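Side-chain contacts in hypothetical protein (Chlorobium tepidum, PDB 2HR2), which is of unknown function but adopts a TPR-like, all-helical superhelix fold, which in relatives commonly serves protein-protein binding: residues A[26-31]-A[68-73]; A[36-41]-A[57-62]; A[104-109]-A[143-148]; A[111-116]-A[150-155]. All blocks are in the same frame, centred on the assembly; numbering follows the deposited sequence.

Contact 1 (A[26-31]-A[68-73]); sequences EYDEAA and AGLRSF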
loop_
_atom_site.group_PDB
_atom_site.type_symbol
_atom_site.label_atom_id
_atom_site.label_comp_id
_atom_site.label_asym_id
_atom_site.label_seq_id
_atom_site.Cartn_x
_atom_site.Cartn_y
_atom_site.Cartn_z
ATOM N N GLU A 26 14.764 0.927 1.784
ATOM C CA GLU A 26 15.248 1.561 0.564
ATOM C C GLU A 26 14.032 2.074 -0.199
ATOM O O GLU A 26 13.667 1.531 -1.245
ATOM C CB GLU A 26 16.015 0.561 -0.299
ATOM C CG GLU A 26 17.253 -0.004 0.347
ATOM C CD GLU A 26 18.043 -0.909 -0.586
ATOM O OE1 GLU A 26 17.870 -0.818 -1.823
ATOM O OE2 GLU A 26 18.862 -1.701 -0.080
ATOM N N TYR A 27 13.419 3.130 0.324
ATOM C CA TYR A 27 12.172 3.650 -0.236
ATOM C C TYR A 27 12.295 4.268 -1.628
ATOM O O TYR A 27 11.377 4.136 -2.439
ATOM C CB TYR A 27 11.521 4.637 0.734
ATOM C CG TYR A 27 11.234 4.040 2.093
ATOM C CD1 TYR A 27 10.484 2.875 2.215
ATOM C CD2 TYR A 27 11.681 4.656 3.256
ATOM C CE1 TYR A 27 10.212 2.315 3.454
ATOM C CE2 TYR A 27 11.405 4.109 4.507
ATOM C CZ TYR A 27 10.669 2.936 4.597
ATOM O OH TYR A 27 10.382 2.382 5.821
ATOM N N ASP A 28 13.408 4.943 -1.903
ATOM C CA ASP A 28 13.653 5.528 -3.225
ATOM C C ASP A 28 13.624 4.444 -4.303
ATOM O O ASP A 28 12.970 4.596 -5.334
ATOM C CB ASP A 28 15.025 6.220 -3.291
ATOM C CG ASP A 28 15.091 7.513 -2.479
ATOM O OD1 ASP A 28 14.166 8.343 -2.579
ATOM O OD2 ASP A 28 16.097 7.725 -1.768
ATOM N N GLU A 29 14.330 3.345 -4.049
ATOM C CA GLU A 29 14.406 2.232 -5.004
ATOM C C GLU A 29 13.073 1.509 -5.111
ATOM O O GLU A 29 12.662 1.118 -6.197
ATOM C CB GLU A 29 15.500 1.215 -4.636
ATOM C CG GLU A 29 16.945 1.709 -4.777
ATOM C CD GLU A 29 17.360 2.715 -3.697
ATOM O OE1 GLU A 29 16.536 3.007 -2.796
ATOM O OE2 GLU A 29 18.510 3.215 -3.751
ATOM N N ALA A 30 12.409 1.332 -3.974
ATOM C CA ALA A 30 11.121 0.659 -3.930
ATOM C C ALA A 30 10.070 1.398 -4.752
ATOM O O ALA A 30 9.294 0.779 -5.482
ATOM C CB ALA A 30 10.654 0.518 -2.486
ATOM N N ALA A 31 10.044 2.720 -4.627
ATOM C CA ALA A 31 9.094 3.534 -5.373
ATOM C C ALA A 31 9.340 3.383 -6.867
ATOM O O ALA A 31 8.403 3.195 -7.633
ATOM C CB ALA A 31 9.198 4.984 -4.967
ATOM N N ALA A 68 5.350 7.337 1.649
ATOM C CA ALA A 68 5.100 7.734 3.030
ATOM C C ALA A 68 6.424 7.738 3.782
ATOM O O ALA A 68 6.696 8.647 4.566
ATOM C CB ALA A 68 4.121 6.771 3.692
ATOM N N GLY A 69 7.240 6.715 3.526
ATOM C CA GLY A 69 8.566 6.592 4.127
ATOM C C GLY A 69 9.476 7.759 3.775
ATOM O O GLY A 69 10.254 8.221 4.616
ATOM N N LEU A 70 9.370 8.244 2.539
ATOM C CA LEU A 70 10.158 9.386 2.081
ATOM C C LEU A 70 9.550 10.729 2.501
ATOM O O LEU A 70 10.143 11.776 2.259
ATOM C CB LEU A 70 10.306 9.345 0.560
ATOM C CG LEU A 70 11.066 8.147 -0.016
ATOM C CD1 LEU A 70 10.878 8.073 -1.524
ATOM C CD2 LEU A 70 12.544 8.199 0.348
ATOM N N ARG A 71 8.377 10.689 3.131
ATOM C CA ARG A 71 7.641 11.880 3.570
ATOM C C ARG A 71 7.170 12.740 2.388
ATOM O O ARG A 71 7.057 13.955 2.498
ATOM C CB ARG A 71 8.425 12.671 4.631
ATOM C CG ARG A 71 8.800 11.800 5.832
ATOM C CD ARG A 71 9.512 12.566 6.935
ATOM N NE ARG A 71 8.669 13.602 7.539
ATOM C CZ ARG A 71 7.697 13.383 8.428
ATOM N NH1 ARG A 71 7.392 12.153 8.840
ATOM N NH2 ARG A 71 7.004 14.410 8.903
ATOM N N SER A 72 6.892 12.072 1.267
ATOM C CA SER A 72 6.328 12.692 0.073
ATOM C C SER A 72 4.847 12.363 0.179
ATOM O O SER A 72 4.319 11.525 -0.549
ATOM C CB SER A 72 6.938 12.086 -1.189
ATOM O OG SER A 72 6.327 12.619 -2.350
ATOM N N PHE A 73 4.182 13.045 1.099
ATOM C CA PHE A 73 2.804 12.716 1.462
ATOM C C PHE A 73 1.720 12.956 0.418
ATOM O O PHE A 73 0.743 12.201 0.371
ATOM C CB PHE A 73 2.426 13.411 2.772
ATOM C CG PHE A 73 3.301 13.026 3.935
ATOM C CD1 PHE A 73 3.326 11.718 4.399
ATOM C CD2 PHE A 73 4.080 13.979 4.582
ATOM C CE1 PHE A 73 4.123 11.355 5.480
ATOM C CE2 PHE A 73 4.877 13.630 5.663
ATOM C CZ PHE A 73 4.898 12.313 6.115
#

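Contact 2 (A[36-41]-A[57-62]); sequences RAMEIS and AFCHAG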
loop_
_atom_site.group_PDB
_atom_site.type_symbol
_atom_site.label_atom_id
_atom_site.label_comp_id
_atom_site.label_asym_id
_atom_site.label_seq_id
_atom_site.Cartn_x
_atom_site.Cartn_y
_atom_site.Cartn_z
ATOM N N ARG A 36 7.931 0.973 -12.133
ATOM C CA ARG A 36 8.468 0.170 -13.229
ATOM C C ARG A 36 7.630 -1.091 -13.448
ATOM O O ARG A 36 7.390 -1.484 -14.585
ATOM C CB ARG A 36 9.933 -0.194 -12.978
ATOM C CG ARG A 36 10.596 -0.874 -14.174
ATOM C CD ARG A 36 12.117 -0.944 -14.046
ATOM N NE ARG A 36 12.568 -1.828 -12.973
ATOM C CZ ARG A 36 12.627 -3.157 -13.047
ATOM N NH1 ARG A 36 12.238 -3.807 -14.136
ATOM N NH2 ARG A 36 13.060 -3.857 -12.007
ATOM N N ALA A 37 7.181 -1.707 -12.358
ATOM C CA ALA A 37 6.352 -2.907 -12.438
ATOM C C ALA A 37 5.042 -2.637 -13.180
ATOM O O ALA A 37 4.604 -3.462 -13.981
ATOM C CB ALA A 37 6.068 -3.458 -11.052
HETATM N N MSE A 38 4.420 -1.490 -12.911
HETATM C CA MSE A 38 3.186 -1.111 -13.603
HETATM C C MSE A 38 3.433 -0.760 -15.060
HETATM O O MSE A 38 2.645 -1.133 -15.928
HETATM C CB MSE A 38 2.503 0.065 -12.912
HETATM C CG MSE A 38 1.844 -0.325 -11.606
HETATM SE SE MSE A 38 0.943 1.165 -10.672
HETATM C CE MSE A 38 2.577 2.174 -9.972
ATOM N N GLU A 39 4.518 -0.036 -15.322
ATOM C CA GLU A 39 4.881 0.332 -16.684
ATOM C C GLU A 39 5.000 -0.921 -17.552
ATOM O O GLU A 39 4.510 -0.943 -18.682
ATOM C CB GLU A 39 6.192 1.118 -16.673
ATOM C CG GLU A 39 6.608 1.710 -18.019
ATOM C CD GLU A 39 7.786 2.678 -17.900
ATOM O OE1 GLU A 39 8.296 2.879 -16.770
ATOM O OE2 GLU A 39 8.197 3.245 -18.939
ATOM N N ILE A 40 5.626 -1.962 -17.007
ATOM C CA ILE A 40 5.790 -3.232 -17.707
ATOM C C ILE A 40 4.457 -3.955 -17.874
ATOM O O ILE A 40 4.165 -4.476 -18.947
ATOM C CB ILE A 40 6.785 -4.167 -16.966
ATOM C CG1 ILE A 40 8.197 -3.581 -17.001
ATOM C CG2 ILE A 40 6.807 -5.557 -17.608
ATOM C CD1 ILE A 40 9.185 -4.272 -16.085
ATOM N N SER A 41 3.657 -3.994 -16.813
ATOM C CA SER A 41 2.367 -4.683 -16.862
ATOM C C SER A 41 1.430 -4.089 -17.912
ATOM O O SER A 41 0.647 -4.816 -18.522
ATOM C CB SER A 41 1.664 -4.679 -15.503
ATOM O OG SER A 41 1.125 -3.403 -15.208
ATOM N N ALA A 57 -3.199 -2.595 -7.957
ATOM C CA ALA A 57 -3.511 -2.302 -6.559
ATOM C C ALA A 57 -2.331 -2.623 -5.647
ATOM O O ALA A 57 -2.009 -1.854 -4.744
ATOM C CB ALA A 57 -4.736 -3.084 -6.117
ATOM N N PHE A 58 -1.689 -3.758 -5.895
ATOM C CA PHE A 58 -0.543 -4.196 -5.109
ATOM C C PHE A 58 0.610 -3.211 -5.296
ATOM O O PHE A 58 1.277 -2.844 -4.330
ATOM C CB PHE A 58 -0.119 -5.601 -5.543
ATOM C CG PHE A 58 -1.042 -6.712 -5.082
ATOM C CD1 PHE A 58 -2.405 -6.509 -4.851
ATOM C CD2 PHE A 58 -0.543 -8.005 -4.966
ATOM C CE1 PHE A 58 -3.227 -7.554 -4.461
ATOM C CE2 PHE A 58 -1.361 -9.055 -4.579
ATOM C CZ PHE A 58 -2.706 -8.829 -4.326
ATOM N N CYS A 59 0.832 -2.780 -6.536
ATOM C CA CYS A 59 1.884 -1.813 -6.843
ATOM C C CYS A 59 1.626 -0.469 -6.163
ATOM O O CYS A 59 2.553 0.135 -5.608
ATOM C CB CYS A 59 2.009 -1.603 -8.356
ATOM S SG CYS A 59 2.563 -3.047 -9.280
ATOM N N HIS A 60 0.379 -0.001 -6.218
ATOM C CA HIS A 60 0.003 1.263 -5.570
ATOM C C HIS A 60 0.129 1.216 -4.040
ATOM O O HIS A 60 0.472 2.223 -3.415
ATOM C CB HIS A 60 -1.418 1.692 -5.950
ATOM C CG HIS A 60 -1.526 2.314 -7.306
ATOM N ND1 HIS A 60 -2.187 1.710 -8.354
ATOM C CD2 HIS A 60 -1.059 3.491 -7.785
ATOM C CE1 HIS A 60 -2.130 2.493 -9.417
ATOM N NE2 HIS A 60 -1.450 3.579 -9.098
ATOM N N ALA A 61 -0.167 0.066 -3.440
ATOM C CA ALA A 61 -0.028 -0.095 -1.998
ATOM C C ALA A 61 1.440 0.038 -1.625
ATOM O O ALA A 61 1.796 0.789 -0.713
ATOM C CB ALA A 61 -0.551 -1.451 -1.561
ATOM N N GLY A 62 2.286 -0.697 -2.343
ATOM C CA GLY A 62 3.727 -0.648 -2.131
ATOM C C GLY A 62 4.277 0.748 -2.368
ATOM O O GLY A 62 5.103 1.232 -1.594
#

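Contact 3 (A[104-109]-A[143-148]); sequences AVYSRA and ERMMEV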
loop_
_atom_site.group_PDB
_atom_site.type_symbol
_atom_site.label_atom_id
_atom_site.label_comp_id
_atom_site.label_asym_id
_atom_site.label_seq_id
_atom_site.Cartn_x
_atom_site.Cartn_y
_atom_site.Cartn_z
ATOM N N ALA A 104 -2.272 -0.046 2.844
ATOM C CA ALA A 104 -2.776 1.120 2.119
ATOM C C ALA A 104 -3.563 2.072 3.018
ATOM O O ALA A 104 -3.458 3.290 2.875
ATOM C CB ALA A 104 -3.630 0.678 0.945
ATOM N N VAL A 105 -4.349 1.514 3.933
ATOM C CA VAL A 105 -5.135 2.316 4.873
ATOM C C VAL A 105 -4.183 3.046 5.825
ATOM O O VAL A 105 -4.393 4.215 6.144
ATOM C CB VAL A 105 -6.151 1.435 5.652
ATOM C CG1 VAL A 105 -6.914 2.233 6.694
ATOM C CG2 VAL A 105 -7.141 0.802 4.699
ATOM N N TYR A 106 -3.138 2.347 6.260
ATOM C CA TYR A 106 -2.129 2.914 7.144
ATOM C C TYR A 106 -1.365 4.025 6.441
ATOM O O TYR A 106 -1.161 5.089 7.018
ATOM C CB TYR A 106 -1.189 1.811 7.611
ATOM C CG TYR A 106 -0.123 2.254 8.582
ATOM C CD1 TYR A 106 -0.460 2.697 9.858
ATOM C CD2 TYR A 106 1.224 2.180 8.245
ATOM C CE1 TYR A 106 0.516 3.085 10.760
ATOM C CE2 TYR A 106 2.197 2.568 9.134
ATOM C CZ TYR A 106 1.842 3.018 10.392
ATOM O OH TYR A 106 2.825 3.390 11.280
ATOM N N SER A 107 -0.958 3.786 5.196
ATOM C CA SER A 107 -0.275 4.806 4.398
ATOM C C SER A 107 -1.143 6.057 4.245
ATOM O O SER A 107 -0.644 7.180 4.330
ATOM C CB SER A 107 0.084 4.265 3.006
ATOM O OG SER A 107 1.056 3.234 3.058
ATOM N N ARG A 108 -2.441 5.856 4.018
ATOM C CA ARG A 108 -3.367 6.964 3.868
ATOM C C ARG A 108 -3.442 7.785 5.146
ATOM O O ARG A 108 -3.475 9.014 5.091
ATOM C CB ARG A 108 -4.760 6.466 3.488
ATOM C CG ARG A 108 -5.741 7.596 3.236
ATOM C CD ARG A 108 -6.971 7.135 2.494
ATOM N NE ARG A 108 -7.707 8.291 1.989
ATOM C CZ ARG A 108 -8.605 8.984 2.678
ATOM N NH1 ARG A 108 -8.907 8.680 3.932
ATOM N NH2 ARG A 108 -9.196 10.013 2.098
ATOM N N ALA A 109 -3.476 7.103 6.289
ATOM C CA ALA A 109 -3.515 7.783 7.580
ATOM C C ALA A 109 -2.251 8.619 7.784
ATOM O O ALA A 109 -2.337 9.784 8.170
ATOM C CB ALA A 109 -3.674 6.779 8.703
ATOM N N GLU A 143 2.301 -4.522 15.321
ATOM C CA GLU A 143 2.641 -3.834 16.566
ATOM C C GLU A 143 3.112 -2.413 16.260
ATOM O O GLU A 143 2.705 -1.466 16.930
ATOM C CB GLU A 143 3.684 -4.595 17.394
ATOM C CG GLU A 143 3.252 -6.006 17.821
ATOM C CD GLU A 143 3.438 -7.075 16.749
ATOM O OE1 GLU A 143 3.876 -6.756 15.614
ATOM O OE2 GLU A 143 3.135 -8.248 17.054
ATOM N N ARG A 144 3.950 -2.274 15.236
ATOM C CA ARG A 144 4.446 -0.971 14.808
ATOM C C ARG A 144 3.298 -0.046 14.442
ATOM O O ARG A 144 3.253 1.089 14.895
ATOM C CB ARG A 144 5.353 -1.128 13.587
ATOM C CG ARG A 144 5.847 0.177 12.956
ATOM C CD ARG A 144 6.674 -0.092 11.706
ATOM N NE ARG A 144 7.846 -0.910 12.000
ATOM C CZ ARG A 144 8.991 -0.447 12.500
ATOM N NH1 ARG A 144 9.148 0.846 12.790
ATOM N NH2 ARG A 144 9.995 -1.293 12.744
HETATM N N MSE A 145 2.386 -0.545 13.610
HETATM C CA MSE A 145 1.237 0.228 13.146
HETATM C C MSE A 145 0.282 0.634 14.267
HETATM O O MSE A 145 -0.135 1.789 14.344
HETATM C CB MSE A 145 0.458 -0.547 12.078
HETATM C CG MSE A 145 1.177 -0.663 10.749
HETATM SE SE MSE A 145 0.085 -1.499 9.346
HETATM C CE MSE A 145 0.167 -3.362 9.939
HETATM N N MSE A 146 -0.064 -0.314 15.129
HETATM C CA MSE A 146 -0.972 -0.027 16.235
HETATM C C MSE A 146 -0.421 1.007 17.197
HETATM O O MSE A 146 -1.169 1.850 17.685
HETATM C CB MSE A 146 -1.322 -1.284 17.011
HETATM C CG MSE A 146 -2.272 -2.204 16.283
HETATM SE SE MSE A 146 -2.696 -3.759 17.373
HETATM C CE MSE A 146 -0.914 -4.542 17.621
ATOM N N GLU A 147 0.880 0.948 17.476
ATOM C CA GLU A 147 1.492 1.919 18.382
ATOM C C GLU A 147 1.473 3.323 17.779
ATOM O O GLU A 147 1.167 4.291 18.472
ATOM C CB GLU A 147 2.907 1.503 18.776
ATOM C CG GLU A 147 3.650 2.573 19.556
ATOM C CD GLU A 147 4.852 2.036 20.274
ATOM O OE1 GLU A 147 4.669 1.153 21.130
ATOM O OE2 GLU A 147 5.970 2.524 20.011
ATOM N N VAL A 148 1.798 3.432 16.496
ATOM C CA VAL A 148 1.745 4.719 15.820
ATOM C C VAL A 148 0.307 5.238 15.843
ATOM O O VAL A 148 0.065 6.393 16.180
ATOM C CB VAL A 148 2.263 4.617 14.369
ATOM C CG1 VAL A 148 1.899 5.853 13.554
ATOM C CG2 VAL A 148 3.762 4.403 14.372
#

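Contact 4 (A[111-116]-A[150-155]); sequences ALDGLG and IDRIAQ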
loop_
_atom_site.group_PDB
_atom_site.type_symbol
_atom_site.label_atom_id
_atom_site.label_comp_id
_atom_site.label_asym_id
_atom_site.label_seq_id
_atom_site.Cartn_x
_atom_site.Cartn_y
_atom_site.Cartn_z
ATOM N N ALA A 111 -0.248 9.761 5.478
ATOM C CA ALA A 111 -0.226 10.827 4.483
ATOM C C ALA A 111 -1.108 11.997 4.903
ATOM O O ALA A 111 -0.676 13.147 4.856
ATOM C CB ALA A 111 -0.657 10.295 3.125
ATOM N N LEU A 112 -2.339 11.698 5.308
ATOM C CA LEU A 112 -3.265 12.728 5.770
ATOM C C LEU A 112 -2.688 13.474 6.963
ATOM O O LEU A 112 -2.802 14.693 7.054
ATOM C CB LEU A 112 -4.608 12.111 6.162
ATOM C CG LEU A 112 -5.473 11.582 5.018
ATOM C CD1 LEU A 112 -6.580 10.685 5.549
ATOM C CD2 LEU A 112 -6.045 12.732 4.192
ATOM N N ASP A 113 -2.060 12.729 7.868
ATOM C CA ASP A 113 -1.453 13.306 9.060
ATOM C C ASP A 113 -0.281 14.210 8.663
ATOM O O ASP A 113 -0.150 15.330 9.168
ATOM C CB ASP A 113 -0.996 12.180 9.987
ATOM C CG ASP A 113 -0.545 12.671 11.352
ATOM O OD1 ASP A 113 -0.719 13.867 11.664
ATOM O OD2 ASP A 113 -0.024 11.833 12.123
ATOM N N GLY A 114 0.549 13.729 7.740
ATOM C CA GLY A 114 1.690 14.495 7.239
ATOM C C GLY A 114 1.310 15.780 6.514
ATOM O O GLY A 114 2.083 16.732 6.490
ATOM N N LEU A 115 0.118 15.802 5.920
ATOM C CA LEU A 115 -0.395 16.979 5.221
ATOM C C LEU A 115 -1.143 17.939 6.152
ATOM O O LEU A 115 -1.674 18.951 5.700
ATOM C CB LEU A 115 -1.319 16.544 4.078
ATOM C CG LEU A 115 -0.652 15.766 2.938
ATOM C CD1 LEU A 115 -1.698 15.101 2.064
ATOM C CD2 LEU A 115 0.257 16.668 2.114
ATOM N N GLY A 116 -1.191 17.629 7.447
ATOM C CA GLY A 116 -1.869 18.480 8.426
ATOM C C GLY A 116 -3.378 18.312 8.465
ATOM O O GLY A 116 -4.077 19.158 9.014
ATOM N N ILE A 150 -2.230 4.579 17.880
ATOM C CA ILE A 150 -2.713 4.981 19.194
ATOM C C ILE A 150 -2.022 6.255 19.697
ATOM O O ILE A 150 -2.667 7.092 20.325
ATOM C CB ILE A 150 -2.634 3.808 20.231
ATOM C CG1 ILE A 150 -3.737 3.932 21.274
ATOM C CG2 ILE A 150 -1.262 3.686 20.881
ATOM C CD1 ILE A 150 -5.099 3.502 20.764
ATOM N N ASP A 151 -0.731 6.410 19.412
ATOM C CA ASP A 151 -0.006 7.610 19.833
ATOM C C ASP A 151 -0.505 8.847 19.098
ATOM O O ASP A 151 -0.683 9.894 19.716
ATOM C CB ASP A 151 1.507 7.451 19.644
ATOM C CG ASP A 151 2.118 6.418 20.591
ATOM O OD1 ASP A 151 1.424 5.973 21.531
ATOM O OD2 ASP A 151 3.301 6.054 20.394
ATOM N N ARG A 152 -0.748 8.720 17.793
ATOM C CA ARG A 152 -1.254 9.830 16.988
ATOM C C ARG A 152 -2.698 10.209 17.350
ATOM O O ARG A 152 -3.018 11.398 17.451
ATOM C CB ARG A 152 -1.142 9.496 15.492
ATOM C CG ARG A 152 0.290 9.441 14.934
ATOM C CD ARG A 152 1.095 10.703 15.229
ATOM N NE ARG A 152 0.384 11.918 14.833
ATOM C CZ ARG A 152 0.740 13.161 15.147
ATOM N NH1 ARG A 152 1.807 13.413 15.892
ATOM N NH2 ARG A 152 -0.002 14.170 14.721
ATOM N N ILE A 153 -3.563 9.212 17.546
ATOM C CA ILE A 153 -4.944 9.482 17.952
ATOM C C ILE A 153 -4.945 10.310 19.247
ATOM O O ILE A 153 -5.766 11.191 19.402
ATOM C CB ILE A 153 -5.790 8.186 18.098
ATOM C CG1 ILE A 153 -6.094 7.602 16.717
ATOM C CG2 ILE A 153 -7.126 8.472 18.802
ATOM C CD1 ILE A 153 -6.733 6.227 16.746
ATOM N N ALA A 154 -4.002 10.065 20.154
ATOM C CA ALA A 154 -3.922 10.834 21.407
ATOM C C ALA A 154 -3.348 12.243 21.202
ATOM O O ALA A 154 -3.864 13.213 21.758
ATOM C CB ALA A 154 -3.095 10.079 22.434
ATOM N N GLN A 155 -2.278 12.346 20.414
ATOM C CA GLN A 155 -1.624 13.635 20.145
ATOM C C GLN A 155 -2.506 14.585 19.334
ATOM O O GLN A 155 -2.518 15.783 19.603
ATOM C CB GLN A 155 -0.271 13.416 19.458
ATOM C CG GLN A 155 0.774 12.808 20.396
ATOM C CD GLN A 155 1.937 12.122 19.678
ATOM O OE1 GLN A 155 2.066 12.185 18.457
ATOM N NE2 GLN A 155 2.779 11.443 20.448
#

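Contact 1 (A[26-31]-A[68-73])
Y27 lays its side chain across G69 and L70, where helix 27-41 starts and helix 52-69 runs out. Its CB meets the L70 branch first: Y27 CB is 3.6 Å from L70 CG, with L70 CD2 close by. Further out, the ring leans over the backbone. Y27 CD2 lies 3.8 Å from G69 CA, and CE2 is equally near that atom. G69 CA sits over one face of the ring, toward its rim, in a CH-pi contact 4.0 Å from the centroid. G69 has no side chain, so the ring can come right up to the main chain. Chi1 of -58° sets the Y27 ring opposite its carbonyl carbon and swings it onto G69. D28 completes the contact from the next position. Its carboxylate reaches the end of L70, with D28 OD1 3.3 Å from L70 CD2; this is a van der Waals touch. Beyond L70 the chain turns at R71, whose positive phi belongs to a Schellman motif. A31, one turn on from Y27, packs on L63 and A66 of helix 52-69. The whole is a surface contact between neighbouring antiparallel helices, as expected in a TPR-like alpha-alpha superhelix.

Contact 2 (A[36-41]-A[57-62])
M38, a selenomethionine, overlaps one face of the H60 ring with its SE atom. The SE stands 3.8 Å from the ring centroid, offset toward the rim. M38 SE comes nearest to H60 CE1, at 3.6 Å, and is almost as close to H60 NE2. The two side chains cross at about a right angle. The M38 chain is straight at chi2 and bends at chi3 (-74°). It passes C59 before the SE reaches the imidazole. M38 CG is 3.5 Å from C59 CB, and the terminal CE also comes near that carbon. C59 SG lies 3.7 Å from M38 CG and also touches A37 CB. A37 and C59 are both buried, and they also touch A14 and L15 of helix 4-24. A third helix therefore covers this side. H60 also packs against K82 and A83 of helix 73-90, and its ND1 makes a weak hydrogen bond to D56 O. The weak bond and the SE over one face are consistent with a ring held in this orientation. S41 OG gives a hydrogen bond to M38 O, 2.8 Å long, which ties the serine hydroxyl back into its own helix. The short helical segments run antiparallel at 162°, with axes 9.9 Å apart. A37, C59, the M38 chain and the H60 ring meet between them. This close antiparallel packing of consecutive helices, with helices 4-24 and 73-90 packed alongside, is the pattern of a TPR-like superhelix.

Contact 3 (A[104-109]-A[143-148])
Segments 104-109 and 143-148 are both helical, and the CA atoms of Y106 and M145 are the nearest pair, 7.4 Å apart. The local axes pass 11.7 Å apart with the two helical segments running broadly the same way, at 34°. Such a separation leaves room for a large side chain, and Y106 takes it. Its CG lies anti to the backbone N (chi1 -178°), which carries the ring across to the other helix. M145, a selenomethionine, covers one face. Its CG sits almost exactly over the middle of the Y106 ring, 3.5 Å from the centroid, in a CH-pi contact. M145 SE follows at 4.2 Å from the same centroid, shifted back toward Y106 CG and CB, and makes a Met-aromatic contact. The phenol end meets V148: Y106 OH is 3.4 Å from V148 CB, and both methyls lie around the oxygen. M145 also touches I102, and V148 touches L110, so the same two side chains meet helix 97-114 on either side of Y106 in sequence. Helix 118-134 packs on V105 beside it. The chemistry is dispersion and ring polarisability, with a hydroxyl set against a branched apolar side chain. Between these two segments the contact is mainly apolar and centres on the Y106 ring.

Contact 4 (A[111-116]-A[150-155])
D113 and R152 form a salt bridge between helix 97-114 and helix 142-157. D113 OD2 is 2.7 Å from R152 NE. The second carboxylate oxygen adds a weak hydrogen bond, R152 NH2 to D113 OD1 at 3.2 Å, with an N-H...O angle of only 122°. The carboxylate and guanidinium planes are turned 34° from each other, so the two groups are tilted rather than coplanar. D113 reaches across with its CG anti to the backbone N, chi1 -171°. R152 folds at chi2 and chi3, and this brings its NE to the carboxylate. The bent chain adds some packing of its own, with R152 CD 3.5 Å from D113 OD2. Q155, on the next turn of the same helix, lays its CB over one face of the guanidinium. Further out, D113 touches A121 and I153 touches F125, both of helix 118-134, which therefore packs against both helices. D113 O also accepts a backbone hydrogen bond from G116 N, part of the Schellman motif that ends helix 97-114. D113 sits near the C-terminal, negative end of that helix dipole, and the guanidinium may offset its charge. The two segments cover little of each other's surface. Charge, more than apolar burial, joins them here, and at the protein surface such a bridge is probably only modestly stabilising.

How the contacts relate
After helix 4-24, helix 27-41 and helix 52-69 are paired twice. Contact 2 joins the end of the first to the early part of the second and closes the shorter loop. Contact 1 spans that loop from outside, joining the start of helix 27-41 to the end of helix 52-69. The chain then goes through helix 73-90 to helix 97-114. Contacts 3 and 4 both tie this helix to helix 142-157, across helix 118-134. Their segments alternate along the chain, so these two loops cross, as suits helices running the same way. F73 packs on A111, G114 and L115, so segment 68-73 packs directly on segment 111-116.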